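Local coordinates for CELL division protein FTSZ homolog 1 (Methanocaldococcus jannaschii, PDB 2VAP) that binds GTP and probably hydrolyses it, and is thought to polymerise with GTP into the contractile Z ring at the future cell division site, at residues E193-I198 with S272-V277; L187-N192 with L248-I253; A285-M290 with V333-T338. One frame throughout, in Å; residues are numbered along the deposited sequence.

Contact 1 (E193-I198 with S272-V277); sequences EKLFEI and SPLLDV
Lys194 and Asp276, with Glu197, form the salt-bridge network of this contact, where the short helix 195-198 and the residue before it lean on the turn formed by Ser272 to Leu275. The ammonium NZ of Lys194 makes a long salt bridge to Asp276 OD2, 3.9 Å, and a close one to OE2 of Glu197, three residues on in the same segment, 2.7 Å, which it meets from above the carboxylate plane. Arg353 is a second cationic partner of Asp276 OD2.

Apolar and carbonyl contacts fill the rest. The Lys194 chain, bent at chi2 (-56°) and chi3 (-79°), brings CE back to 3.3 Å from Pro273 O, which CB and CG of Lys194 also touch. The Pro273 ring is met by two residues of the helix: Glu197 slides past it in the opposite direction, OE1 lying 3.4 Å from CB of the ring, and Ile198 crosses it at about a right angle, its CG1 3.8 Å from Pro273 CG. Deeper in, Leu195 CD2 meets Leu274 CD2 at 3.8 Å, and both leucines also rest on Val214 of helix 204-227.

The turn is type I, with Ser272 OG accepting from Leu274 N at 3.3 Å in an ST turn. An alanine in place of Lys194 would probably leave Glu197 without its close cation, Asp276 without its long-range one, and the Pro273 carbonyl without the outer methylenes.

This charge network, with the leucine pair beside it, joins the GTPase domain to the C-terminal domain; the cation is likely to ease repulsion between the two carboxylates.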
loop_
_atom_site.group_PDB
_atom_site.type_symbol
_atom_site.label_atom_id
_atom_site.label_comp_id
_atom_site.label_asym_id
_atom_site.label_seq_id
_atom_site.Cartn_x
_atom_site.Cartn_y
_atom_site.Cartn_z
ATOM N N GLU A 193 -10.930 9.316 7.009
ATOM C CA GLU A 193 -12.184 9.641 7.694
ATOM C C GLU A 193 -12.864 8.400 8.284
ATOM O O GLU A 193 -13.456 8.466 9.364
ATOM C CB GLU A 193 -13.137 10.399 6.760
ATOM C CG GLU A 193 -14.439 10.888 7.415
ATOM C CD GLU A 193 -14.229 11.924 8.520
ATOM O OE1 GLU A 193 -13.105 12.454 8.668
ATOM O OE2 GLU A 193 -15.206 12.218 9.242
ATOM N N LYS A 194 -12.754 7.272 7.585
ATOM C CA LYS A 194 -13.362 6.017 8.040
ATOM C C LYS A 194 -12.673 5.415 9.271
ATOM O O LYS A 194 -13.238 4.541 9.932
ATOM C CB LYS A 194 -13.435 4.992 6.900
ATOM C CG LYS A 194 -14.244 5.443 5.677
ATOM C CD LYS A 194 -15.684 5.846 6.013
ATOM C CE LYS A 194 -16.592 4.640 6.185
ATOM N NZ LYS A 194 -18.030 5.027 6.216
ATOM N N LEU A 195 -11.466 5.889 9.580
ATOM C CA LEU A 195 -10.768 5.479 10.802
ATOM C C LEU A 195 -11.531 5.924 12.048
ATOM O O LEU A 195 -11.425 5.298 13.105
ATOM C CB LEU A 195 -9.340 6.032 10.838
ATOM C CG LEU A 195 -8.363 5.564 9.756
ATOM C CD1 LEU A 195 -7.110 6.418 9.784
ATOM C CD2 LEU A 195 -8.016 4.092 9.921
ATOM N N PHE A 196 -12.306 6.997 11.909
ATOM C CA PHE A 196 -13.132 7.506 13.004
ATOM C C PHE A 196 -14.351 6.625 13.302
ATOM O O PHE A 196 -15.062 6.856 14.282
ATOM C CB PHE A 196 -13.557 8.954 12.739
ATOM C CG PHE A 196 -12.499 9.977 13.075
ATOM C CD1 PHE A 196 -11.730 9.858 14.233
ATOM C CD2 PHE A 196 -12.293 11.076 12.247
ATOM C CE1 PHE A 196 -10.759 10.808 14.549
ATOM C CE2 PHE A 196 -11.328 12.034 12.558
ATOM C CZ PHE A 196 -10.558 11.896 13.709
ATOM N N GLU A 197 -14.592 5.624 12.458
ATOM C CA GLU A 197 -15.587 4.596 12.756
ATOM C C GLU A 197 -14.962 3.490 13.604
ATOM O O GLU A 197 -15.655 2.811 14.365
ATOM C CB GLU A 197 -16.199 4.020 11.474
ATOM C CG GLU A 197 -17.169 4.967 10.772
ATOM C CD GLU A 197 -17.939 4.314 9.633
ATOM O OE1 GLU A 197 -17.884 3.074 9.486
ATOM O OE2 GLU A 197 -18.612 5.052 8.881
ATOM N N ILE A 198 -13.648 3.323 13.468
ATOM C CA ILE A 198 -12.890 2.357 14.264
ATOM C C ILE A 198 -12.532 2.957 15.626
ATOM O O ILE A 198 -12.707 2.308 16.661
ATOM C CB ILE A 198 -11.610 1.872 13.527
ATOM C CG1 ILE A 198 -11.965 1.310 12.145
ATOM C CG2 ILE A 198 -10.868 0.822 14.361
ATOM C CD1 ILE A 198 -10.777 1.133 11.208
ATOM N N SER A 272 -15.002 -4.130 7.423
ATOM C CA SER A 272 -14.154 -2.988 7.773
ATOM C C SER A 272 -14.681 -1.677 7.188
ATOM O O SER A 272 -15.074 -1.636 6.019
ATOM C CB SER A 272 -12.712 -3.221 7.316
ATOM O OG SER A 272 -11.898 -2.091 7.588
ATOM N N PRO A 273 -14.696 -0.602 8.005
ATOM C CA PRO A 273 -15.076 0.732 7.530
ATOM C C PRO A 273 -14.186 1.228 6.389
ATOM O O PRO A 273 -14.626 2.048 5.581
ATOM C CB PRO A 273 -14.884 1.612 8.771
ATOM C CG PRO A 273 -15.006 0.677 9.918
ATOM C CD PRO A 273 -14.377 -0.595 9.444
ATOM N N LEU A 274 -12.953 0.726 6.325
ATOM C CA LEU A 274 -12.003 1.113 5.279
ATOM C C LEU A 274 -12.401 0.609 3.889
ATOM O O LEU A 274 -11.978 1.175 2.878
ATOM C CB LEU A 274 -10.583 0.659 5.640
ATOM C CG LEU A 274 -9.970 1.241 6.920
ATOM C CD1 LEU A 274 -8.654 0.549 7.244
ATOM C CD2 LEU A 274 -9.777 2.753 6.821
ATOM N N LEU A 275 -13.207 -0.451 3.841
ATOM C CA LEU A 275 -13.809 -0.901 2.588
ATOM C C LEU A 275 -15.032 -0.039 2.274
ATOM O O LEU A 275 -16.175 -0.501 2.347
ATOM C CB LEU A 275 -14.188 -2.387 2.652
ATOM C CG LEU A 275 -13.095 -3.444 2.461
ATOM C CD1 LEU A 275 -13.661 -4.835 2.702
ATOM C CD2 LEU A 275 -12.458 -3.357 1.073
ATOM N N ASP A 276 -14.769 1.219 1.927
ATOM C CA ASP A 276 -15.812 2.220 1.706
ATOM C C ASP A 276 -16.387 2.115 0.290
ATOM O O ASP A 276 -16.331 3.068 -0.494
ATOM C CB ASP A 276 -15.253 3.624 1.981
ATOM C CG ASP A 276 -16.343 4.668 2.191
ATOM O OD1 ASP A 276 -16.011 5.872 2.179
ATOM O OD2 ASP A 276 -17.523 4.297 2.370
ATOM N N VAL A 277 -16.940 0.943 -0.017
ATOM C CA VAL A 277 -17.489 0.628 -1.336
ATOM C C VAL A 277 -18.387 -0.610 -1.244
ATOM O O VAL A 277 -18.244 -1.422 -0.326
ATOM C CB VAL A 277 -16.353 0.402 -2.393
ATOM C CG1 VAL A 277 -15.532 -0.851 -2.077
ATOM C CG2 VAL A 277 -16.915 0.346 -3.814
#

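Contact 2 (L187-N192 with L248-I253); sequences LVVIPN and LAMIGI
Leu187 and Ala249 are joined by the first of two backbone hydrogen bonds, Ala249 N to Leu187 O at 2.8 Å. The second, Val189 N to Ala249 O at 2.9 Å, is nearly straight, with 171° at the hydrogen. Leu187 pairs with Leu248 and Val188 with Ala249 in parallel register, but the strand axes diverge at 52°, and where the strands part a water bridges them, donating to Val189 O at 2.8 Å and accepting from Ile251 N.

Side chains pack along the junction. Val188 CG1 touches Ile251 CG2 at 3.6 Å, the two side chains crossing at about a right angle, while Ile190 and Ile251 meet through their CD1 methyls at 3.9 Å. Val189 CG1, set between the backbone N and the carbonyl carbon (chi1 62°), reaches both Leu248 CD1 and Met250 CG.

Further out, Val214 of helix 204-227 covers Ile190 and Ile251, and Leu177 of helix 167-181 lies against Leu187 and Val189. Strand 153-160 bonds to the other edge of strand 186-191, and Gln341 OE1 accepts from Leu248 N.

The last strand of the Rossmann-like parallel GTPase sheet thus meets an outer strand of the C-terminal sheet, the two-domain arrangement of the tubulin/FtsZ fold.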
loop_
_atom_site.group_PDB
_atom_site.type_symbol
_atom_site.label_atom_id
_atom_site.label_comp_id
_atom_site.label_asym_id
_atom_site.label_seq_id
_atom_site.Cartn_x
_atom_site.Cartn_y
_atom_site.Cartn_z
ATOM N N LEU A 187 -4.486 1.329 -7.795
ATOM C CA LEU A 187 -4.506 2.480 -6.904
ATOM C C LEU A 187 -5.275 2.126 -5.632
ATOM O O LEU A 187 -6.509 2.108 -5.619
ATOM C CB LEU A 187 -5.116 3.696 -7.617
ATOM C CG LEU A 187 -5.389 5.012 -6.873
ATOM C CD1 LEU A 187 -4.146 5.569 -6.191
ATOM C CD2 LEU A 187 -5.973 6.039 -7.834
ATOM N N VAL A 188 -4.530 1.819 -4.574
ATOM C CA VAL A 188 -5.121 1.473 -3.286
ATOM C C VAL A 188 -5.358 2.755 -2.498
ATOM O O VAL A 188 -4.411 3.469 -2.158
ATOM C CB VAL A 188 -4.222 0.504 -2.473
ATOM C CG1 VAL A 188 -4.913 0.088 -1.188
ATOM C CG2 VAL A 188 -3.852 -0.725 -3.300
ATOM N N VAL A 189 -6.628 3.045 -2.223
ATOM C CA VAL A 189 -7.007 4.268 -1.518
ATOM C C VAL A 189 -7.580 3.966 -0.130
ATOM O O VAL A 189 -8.481 3.137 0.019
ATOM C CB VAL A 189 -7.973 5.156 -2.372
ATOM C CG1 VAL A 189 -9.286 4.433 -2.680
ATOM C CG2 VAL A 189 -8.227 6.500 -1.695
ATOM N N ILE A 190 -7.029 4.638 0.878
ATOM C CA ILE A 190 -7.478 4.499 2.261
ATOM C C ILE A 190 -8.071 5.827 2.737
ATOM O O ILE A 190 -7.343 6.803 2.914
ATOM C CB ILE A 190 -6.317 4.072 3.201
ATOM C CG1 ILE A 190 -5.675 2.768 2.713
ATOM C CG2 ILE A 190 -6.810 3.934 4.646
ATOM C CD1 ILE A 190 -4.268 2.530 3.246
ATOM N N PRO A 191 -9.401 5.872 2.937
ATOM C CA PRO A 191 -9.998 7.110 3.433
ATOM C C PRO A 191 -9.827 7.237 4.948
ATOM O O PRO A 191 -10.463 6.500 5.707
ATOM C CB PRO A 191 -11.474 6.976 3.040
ATOM C CG PRO A 191 -11.717 5.508 2.878
ATOM C CD PRO A 191 -10.399 4.807 2.726
ATOM N N ASN A 192 -8.959 8.157 5.373
ATOM C CA ASN A 192 -8.691 8.376 6.799
ATOM C C ASN A 192 -9.946 8.661 7.622
ATOM O O ASN A 192 -10.019 8.285 8.789
ATOM C CB ASN A 192 -7.665 9.498 7.013
ATOM C CG ASN A 192 -6.225 9.045 6.786
ATOM O OD1 ASN A 192 -5.318 9.873 6.681
ATOM N ND2 ASN A 192 -6.007 7.736 6.719
ATOM N N LEU A 248 -9.035 0.786 -9.284
ATOM C CA LEU A 248 -9.193 1.319 -7.936
ATOM C C LEU A 248 -9.331 0.178 -6.935
ATOM O O LEU A 248 -10.046 -0.796 -7.185
ATOM C CB LEU A 248 -10.404 2.256 -7.857
ATOM C CG LEU A 248 -10.563 3.114 -6.596
ATOM C CD1 LEU A 248 -9.510 4.216 -6.528
ATOM C CD2 LEU A 248 -11.957 3.709 -6.535
ATOM N N ALA A 249 -8.635 0.306 -5.809
ATOM C CA ALA A 249 -8.644 -0.715 -4.767
ATOM C C ALA A 249 -8.839 -0.108 -3.383
ATOM O O ALA A 249 -8.479 1.046 -3.143
ATOM C CB ALA A 249 -7.359 -1.531 -4.813
ATOM N N MET A 250 -9.424 -0.896 -2.484
ATOM C CA MET A 250 -9.597 -0.504 -1.085
ATOM C C MET A 250 -9.251 -1.674 -0.172
ATOM O O MET A 250 -9.242 -2.830 -0.609
ATOM C CB MET A 250 -11.025 -0.016 -0.825
ATOM C CG MET A 250 -11.344 1.326 -1.465
ATOM S SD MET A 250 -13.048 1.840 -1.196
ATOM C CE MET A 250 -13.168 3.211 -2.339
ATOM N N ILE A 251 -8.963 -1.375 1.093
ATOM C CA ILE A 251 -8.521 -2.403 2.037
ATOM C C ILE A 251 -9.512 -2.672 3.166
ATOM O O ILE A 251 -10.335 -1.821 3.510
ATOM C CB ILE A 251 -7.115 -2.097 2.641
ATOM C CG1 ILE A 251 -7.169 -0.905 3.608
ATOM C CG2 ILE A 251 -6.083 -1.885 1.533
ATOM C CD1 ILE A 251 -5.938 -0.765 4.497
ATOM N N GLY A 252 -9.419 -3.876 3.721
ATOM C CA GLY A 252 -10.126 -4.251 4.936
ATOM C C GLY A 252 -9.159 -4.970 5.856
ATOM O O GLY A 252 -8.424 -5.859 5.418
ATOM N N ILE A 253 -9.142 -4.570 7.124
ATOM C CA ILE A 253 -8.276 -5.194 8.124
ATOM C C ILE A 253 -9.108 -5.763 9.270
ATOM O O ILE A 253 -9.998 -5.092 9.799
ATOM C CB ILE A 253 -7.206 -4.207 8.673
ATOM C CG1 ILE A 253 -6.344 -3.651 7.532
ATOM C CG2 ILE A 253 -6.318 -4.887 9.722
ATOM C CD1 ILE A 253 -5.518 -2.427 7.908
HETATM O O HOH W 1 -9.380 1.335 1.972
#

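Contact 3 (A285-M290 with V333-T338); sequences ALIHVM and VLLVIT
Val336 O takes the shortest bond here, from Leu286 N at 2.8 Å, and is also approached by Ala285 CA at 3.2 Å in a CA-H...O contact. Val336 N returns a bond to Leu286 O. The same reciprocal pair joins His288 and Leu334: His288 N donates to Leu334 O at 2.9 Å, and Leu334 N to His288 O. Leu286-Val336 and His288-Leu334 are the hydrogen-bonded pairs of an antiparallel register, with Ile287-Leu335 the non-hydrogen-bonded pair between them.

Ile287 and Leu335 lie side by side, pointing the same way, with Ile287 CG1 3.8 Å from Leu335 CD1. Along this face, Ala285 CB meets Ile337 CD1 at 3.8 Å. On the other face Leu286 CD1 touches Thr338 CG2, the side chains crossing at about a right angle. Met290, bent at chi3 (-76°), sets its CE 4.0 Å from Leu334 CB, while its SD sits over the centre of one face of the His288 ring, a Met-aromatic contact.

His288 is held at both ring nitrogens, ND1 by Gly221 O and NE2 by Thr322 OG1. The strands adjoin in the mixed C-terminal sheet: helix 297-310 covers Ile287 and Leu335, helix 204-227 Leu286 and Val336, and strand 316-323 pairs with strand 284-291.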
loop_
_atom_site.group_PDB
_atom_site.type_symbol
_atom_site.label_atom_id
_atom_site.label_comp_id
_atom_site.label_asym_id
_atom_site.label_seq_id
_atom_site.Cartn_x
_atom_site.Cartn_y
_atom_site.Cartn_z
ATOM N N ALA A 285 -9.120 -9.720 -5.794
ATOM C CA ALA A 285 -8.764 -9.575 -4.384
ATOM C C ALA A 285 -7.406 -10.180 -4.059
ATOM O O ALA A 285 -7.022 -11.209 -4.619
ATOM C CB ALA A 285 -9.837 -10.194 -3.491
ATOM N N LEU A 286 -6.686 -9.523 -3.153
ATOM C CA LEU A 286 -5.492 -10.094 -2.541
ATOM C C LEU A 286 -5.777 -10.319 -1.061
ATOM O O LEU A 286 -6.320 -9.441 -0.387
ATOM C CB LEU A 286 -4.275 -9.179 -2.719
ATOM C CG LEU A 286 -3.786 -8.882 -4.142
ATOM C CD1 LEU A 286 -4.421 -7.608 -4.686
ATOM C CD2 LEU A 286 -2.273 -8.761 -4.169
ATOM N N ILE A 287 -5.428 -11.505 -0.570
ATOM C CA ILE A 287 -5.654 -11.861 0.831
ATOM C C ILE A 287 -4.340 -12.267 1.485
ATOM O O ILE A 287 -3.672 -13.195 1.026
ATOM C CB ILE A 287 -6.673 -13.026 0.985
ATOM C CG1 ILE A 287 -7.971 -12.729 0.226
ATOM C CG2 ILE A 287 -6.959 -13.303 2.467
ATOM C CD1 ILE A 287 -8.921 -13.911 0.144
ATOM N N HIS A 288 -3.971 -11.560 2.547
ATOM C CA HIS A 288 -2.814 -11.935 3.349
ATOM C C HIS A 288 -3.277 -12.337 4.745
ATOM O O HIS A 288 -3.732 -11.496 5.527
ATOM C CB HIS A 288 -1.799 -10.790 3.430
ATOM C CG HIS A 288 -0.457 -11.205 3.954
ATOM N ND1 HIS A 288 0.685 -10.459 3.747
ATOM C CD2 HIS A 288 -0.070 -12.291 4.666
ATOM C CE1 HIS A 288 1.713 -11.062 4.318
ATOM N NE2 HIS A 288 1.282 -12.177 4.881
ATOM N N VAL A 289 -3.164 -13.628 5.042
ATOM C CA VAL A 289 -3.501 -14.159 6.359
ATOM C C VAL A 289 -2.233 -14.205 7.207
ATOM O O VAL A 289 -1.226 -14.789 6.804
ATOM C CB VAL A 289 -4.137 -15.570 6.271
ATOM C CG1 VAL A 289 -4.612 -16.039 7.645
ATOM C CG2 VAL A 289 -5.298 -15.579 5.280
ATOM N N MET A 290 -2.289 -13.574 8.375
ATOM C CA MET A 290 -1.146 -13.517 9.281
ATOM C C MET A 290 -1.527 -14.083 10.640
ATOM O O MET A 290 -2.634 -13.854 11.125
ATOM C CB MET A 290 -0.654 -12.076 9.430
ATOM C CG MET A 290 -0.047 -11.492 8.162
ATOM S SD MET A 290 -0.086 -9.689 8.123
ATOM C CE MET A 290 -1.812 -9.387 7.743
ATOM N N VAL A 333 -6.047 -10.490 9.305
ATOM C CA VAL A 333 -6.372 -10.635 7.889
ATOM C C VAL A 333 -6.325 -9.281 7.186
ATOM O O VAL A 333 -7.025 -8.344 7.577
ATOM C CB VAL A 333 -7.760 -11.307 7.680
ATOM C CG1 VAL A 333 -8.170 -11.280 6.207
ATOM C CG2 VAL A 333 -7.743 -12.742 8.192
ATOM N N LEU A 334 -5.477 -9.186 6.165
ATOM C CA LEU A 334 -5.474 -8.037 5.266
ATOM C C LEU A 334 -6.162 -8.416 3.963
ATOM O O LEU A 334 -5.768 -9.375 3.291
ATOM C CB LEU A 334 -4.052 -7.532 4.992
ATOM C CG LEU A 334 -3.913 -6.454 3.904
ATOM C CD1 LEU A 334 -4.524 -5.119 4.338
ATOM C CD2 LEU A 334 -2.459 -6.267 3.497
ATOM N N LEU A 335 -7.198 -7.657 3.622
ATOM C CA LEU A 335 -7.934 -7.853 2.386
ATOM C C LEU A 335 -7.777 -6.618 1.506
ATOM O O LEU A 335 -8.039 -5.499 1.949
ATOM C CB LEU A 335 -9.413 -8.114 2.693
ATOM C CG LEU A 335 -10.391 -8.375 1.544
ATOM C CD1 LEU A 335 -10.088 -9.688 0.837
ATOM C CD2 LEU A 335 -11.819 -8.367 2.065
ATOM N N VAL A 336 -7.327 -6.825 0.271
ATOM C CA VAL A 336 -7.233 -5.748 -0.710
ATOM C C VAL A 336 -8.142 -6.089 -1.886
ATOM O O VAL A 336 -7.870 -7.019 -2.647
ATOM C CB VAL A 336 -5.777 -5.503 -1.188
ATOM C CG1 VAL A 336 -5.726 -4.368 -2.207
ATOM C CG2 VAL A 336 -4.864 -5.191 -0.008
ATOM N N ILE A 337 -9.226 -5.330 -2.010
ATOM C CA ILE A 337 -10.254 -5.564 -3.018
ATOM C C ILE A 337 -10.021 -4.648 -4.219
ATOM O O ILE A 337 -9.927 -3.432 -4.060
ATOM C CB ILE A 337 -11.668 -5.325 -2.413
ATOM C CG1 ILE A 337 -11.965 -6.330 -1.285
ATOM C CG2 ILE A 337 -12.745 -5.349 -3.482
ATOM C CD1 ILE A 337 -12.112 -7.780 -1.728
ATOM N N THR A 338 -9.936 -5.233 -5.413
ATOM C CA THR A 338 -9.592 -4.478 -6.625
ATOM C C THR A 338 -10.746 -4.372 -7.626
ATOM O O THR A 338 -11.710 -5.139 -7.566
ATOM C CB THR A 338 -8.355 -5.076 -7.345
ATOM O OG1 THR A 338 -8.658 -6.395 -7.816
ATOM C CG2 THR A 338 -7.149 -5.133 -6.411
#

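Contacts 1 and 2 both span the boundary between the GTPase and C-terminal domains, their centres 9 Å apart, whereas contact 3 lies within the C-terminal domain, 11 Å from contact 2 and 16 Å from contact 1. Along the chain the segments of contacts 1 and 2 alternate, strand 186-191 running on into helix 195-198; contact 3 follows both. Strands 249-256 and 331-338 are neighbours in the mixed sheet, probably hydrogen-bonded from Gly252 N to Leu335 O, so contact 2 leads directly into contact 3. Leu275 packs on Leu335 and Ile337, linking contact 1 to the same sheet. Helix 204-227, which carries the GTP-binding Asp212, touches all three and so lies between the nucleotide site and the C-terminal sheet.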